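Local coordinates for protein SxtG (Microseira wollei, PDB 6U1R) that probably transfers an amidino group to an acceptor substrate in the biosynthesis of saxitoxin, a paralytic shellfish toxin, at residues P27-E33 against D372-T378. Coordinates in Å, arbitrary orientation, origin at the centre of the assembly. Residue numbers count along the deposited sequence, not the author numbering.
Sequences PVNSYNE and DVRRRGT
Asp372 OD2 accepts two short bonds: from Arg375 NE within its own strand, a 2.7 Å salt bridge, and from Ser30 OG, 2.8 Å, across the contact. Arg221 also pairs with this carboxylate, so a charged acceptor suits the spot. Val28, Asn29 and Ser30 are extended and run parallel to Val373, Arg374 and Arg375, in register. A single beta bridge joins Asn29 to Arg374 (CA–CA 4.6 Å): Asn29 N donates to Val373 O (2.8 Å), and Arg375 N to Asn29 O (2.7 Å). Asn29, chi1 t, has an amide to imitate a further backbone donor, its ND2 reaching Arg375 O and Gly377 O, both 3.0 Å. Arg374, long enough to reach back, gives NH1 to Pro27 O (2.9 Å). Gly377, at phi 165° and psi −176°, adopts angles at which a CB would strike the preceding carbonyl. The Tyr31 ring, chi1 m, lays one face over Thr378 C, 3.6 Å from CD2. The loop 27-33 thus lines the outer edge of strand 370-375; on its other side antiparallel strand 37-42 meets Val373 and Arg374 at a classic bulge opposite Glu39, while Tyr170 of helix 164-172 packs on Pro27, Val28 and Val373.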
loop_
_atom_site.group_PDB
_atom_site.type_symbol
_atom_site.label_atom_id
_atom_site.label_comp_id
_atom_site.label_asym_id
_atom_site.label_seq_id
_atom_site.Cartn_x
_atom_site.Cartn_y
_atom_site.Cartn_z
ATOM N N PRO A 27 17.729 -2.794 11.831
ATOM C CA PRO A 27 18.431 -3.563 10.791
ATOM C C PRO A 27 18.260 -3.012 9.382
ATOM O O PRO A 27 19.001 -3.432 8.489
ATOM C CB PRO A 27 17.812 -4.957 10.915
ATOM C CG PRO A 27 16.431 -4.701 11.446
ATOM C CD PRO A 27 16.593 -3.550 12.396
ATOM N N VAL A 28 17.291 -2.144 9.140
ATOM C CA VAL A 28 17.106 -1.497 7.837
ATOM C C VAL A 28 17.757 -0.117 7.887
ATOM O O VAL A 28 17.369 0.735 8.696
ATOM C CB VAL A 28 15.614 -1.395 7.480
ATOM C CG1 VAL A 28 15.392 -0.662 6.154
ATOM C CG2 VAL A 28 15.032 -2.790 7.421
ATOM N N ASN A 29 18.754 0.105 7.020
ATOM C CA ASN A 29 19.485 1.377 6.989
ATOM C C ASN A 29 20.245 1.414 5.657
ATOM O O ASN A 29 21.321 0.826 5.559
ATOM C CB ASN A 29 20.443 1.490 8.168
ATOM C CG ASN A 29 21.080 2.846 8.265
ATOM O OD1 ASN A 29 20.572 3.722 8.952
ATOM N ND2 ASN A 29 22.197 3.044 7.543
ATOM N N SER A 30 19.680 2.083 4.647
ATOM C CA SER A 30 20.373 2.212 3.359
ATOM C C SER A 30 19.938 3.501 2.680
ATOM O O SER A 30 18.751 3.684 2.421
ATOM C CB SER A 30 20.116 1.028 2.424
ATOM O OG SER A 30 20.919 1.201 1.249
ATOM N N TYR A 31 20.901 4.371 2.379
ATOM C CA TYR A 31 20.638 5.699 1.847
ATOM C C TYR A 31 21.146 5.908 0.426
ATOM O O TYR A 31 20.849 6.950 -0.161
ATOM C CB TYR A 31 21.268 6.753 2.764
ATOM C CG TYR A 31 20.596 6.879 4.107
ATOM C CD1 TYR A 31 19.418 7.596 4.246
ATOM C CD2 TYR A 31 21.148 6.291 5.249
ATOM C CE1 TYR A 31 18.810 7.745 5.488
ATOM C CE2 TYR A 31 20.534 6.422 6.486
ATOM C CZ TYR A 31 19.375 7.152 6.593
ATOM O OH TYR A 31 18.761 7.304 7.809
ATOM N N ASN A 32 21.885 4.958 -0.140
ATOM C CA ASN A 32 22.500 5.128 -1.453
ATOM C C ASN A 32 22.949 3.753 -1.938
ATOM O O ASN A 32 22.755 2.747 -1.254
ATOM C CB ASN A 32 23.658 6.123 -1.358
ATOM C CG ASN A 32 24.619 5.730 -0.286
ATOM O OD1 ASN A 32 25.201 4.648 -0.350
ATOM N ND2 ASN A 32 24.743 6.560 0.760
ATOM N N GLU A 33 23.580 3.711 -3.108
ATOM C CA GLU A 33 23.921 2.435 -3.741
ATOM C C GLU A 33 25.301 1.897 -3.348
ATOM O O GLU A 33 25.669 0.817 -3.815
ATOM C CB GLU A 33 23.855 2.566 -5.274
ATOM C CG GLU A 33 22.540 3.166 -5.822
ATOM C CD GLU A 33 21.310 2.257 -5.674
ATOM O OE1 GLU A 33 21.473 1.032 -5.483
ATOM O OE2 GLU A 33 20.171 2.795 -5.728
ATOM N N ASP A 372 19.393 -4.096 -1.014
ATOM C CA ASP A 372 20.402 -3.752 -0.000
ATOM C C ASP A 372 19.749 -3.106 1.216
ATOM O O ASP A 372 19.745 -1.880 1.372
ATOM C CB ASP A 372 21.456 -2.821 -0.593
ATOM C CG ASP A 372 20.858 -1.576 -1.211
ATOM O OD1 ASP A 372 19.881 -1.718 -1.968
ATOM O OD2 ASP A 372 21.356 -0.456 -0.948
ATOM N N VAL A 373 19.283 -3.938 2.153
ATOM C CA VAL A 373 18.537 -3.410 3.290
ATOM C C VAL A 373 19.434 -2.711 4.313
ATOM O O VAL A 373 18.959 -1.832 5.037
ATOM C CB VAL A 373 17.693 -4.530 3.947
ATOM C CG1 VAL A 373 16.655 -5.035 2.960
ATOM C CG2 VAL A 373 18.539 -5.670 4.402
ATOM N N ARG A 374 20.715 -3.060 4.414
ATOM C CA ARG A 374 21.583 -2.379 5.380
ATOM C C ARG A 374 22.944 -2.087 4.770
ATOM O O ARG A 374 23.706 -3.008 4.453
ATOM C CB ARG A 374 21.758 -3.170 6.676
ATOM C CG ARG A 374 22.486 -2.333 7.725
ATOM C CD ARG A 374 22.336 -2.878 9.145
ATOM N NE ARG A 374 22.993 -4.168 9.290
ATOM C CZ ARG A 374 22.381 -5.350 9.236
ATOM N NH1 ARG A 374 21.079 -5.446 9.023
ATOM N NH2 ARG A 374 23.092 -6.452 9.384
ATOM N N ARG A 375 23.215 -0.797 4.599
ATOM C CA ARG A 375 24.530 -0.263 4.269
ATOM C C ARG A 375 24.912 0.726 5.365
ATOM O O ARG A 375 24.153 1.649 5.665
ATOM C CB ARG A 375 24.540 0.465 2.923
ATOM C CG ARG A 375 24.323 -0.402 1.685
ATOM C CD ARG A 375 24.315 0.464 0.435
ATOM N NE ARG A 375 24.087 -0.355 -0.741
ATOM C CZ ARG A 375 25.020 -1.065 -1.353
ATOM N NH1 ARG A 375 26.283 -1.047 -0.922
ATOM N NH2 ARG A 375 24.694 -1.810 -2.409
ATOM N N ARG A 376 26.095 0.557 5.934
ATOM C CA ARG A 376 26.544 1.425 7.020
ATOM C C ARG A 376 26.676 2.869 6.537
ATOM O O ARG A 376 27.494 3.163 5.658
ATOM C CB ARG A 376 27.884 0.896 7.534
ATOM C CG ARG A 376 28.325 1.447 8.867
ATOM C CD ARG A 376 29.409 0.547 9.483
ATOM N NE ARG A 376 30.600 0.440 8.633
ATOM C CZ ARG A 376 30.964 -0.635 7.924
ATOM N NH1 ARG A 376 30.236 -1.757 7.916
ATOM N NH2 ARG A 376 32.077 -0.585 7.199
ATOM N N GLY A 377 25.893 3.776 7.104
ATOM C CA GLY A 377 25.984 5.167 6.708
ATOM C C GLY A 377 24.798 5.988 7.169
ATOM O O GLY A 377 23.907 5.512 7.876
ATOM N N THR A 378 24.821 7.252 6.745
ATOM C CA THR A 378 23.867 8.285 7.134
ATOM C C THR A 378 23.366 9.010 5.887
ATOM O O THR A 378 23.869 8.800 4.782
ATOM C CB THR A 378 24.517 9.289 8.093
ATOM O OG1 THR A 378 25.750 9.719 7.507
ATOM C CG2 THR A 378 24.801 8.659 9.460
HETATM O O HOH W 1 22.963 5.530 10.391
HETATM O O HOH W 2 23.590 3.976 3.719
HETATM O O HOH W 3 23.632 9.270 2.126
HETATM O O HOH W 4 22.455 -1.339 -4.332
#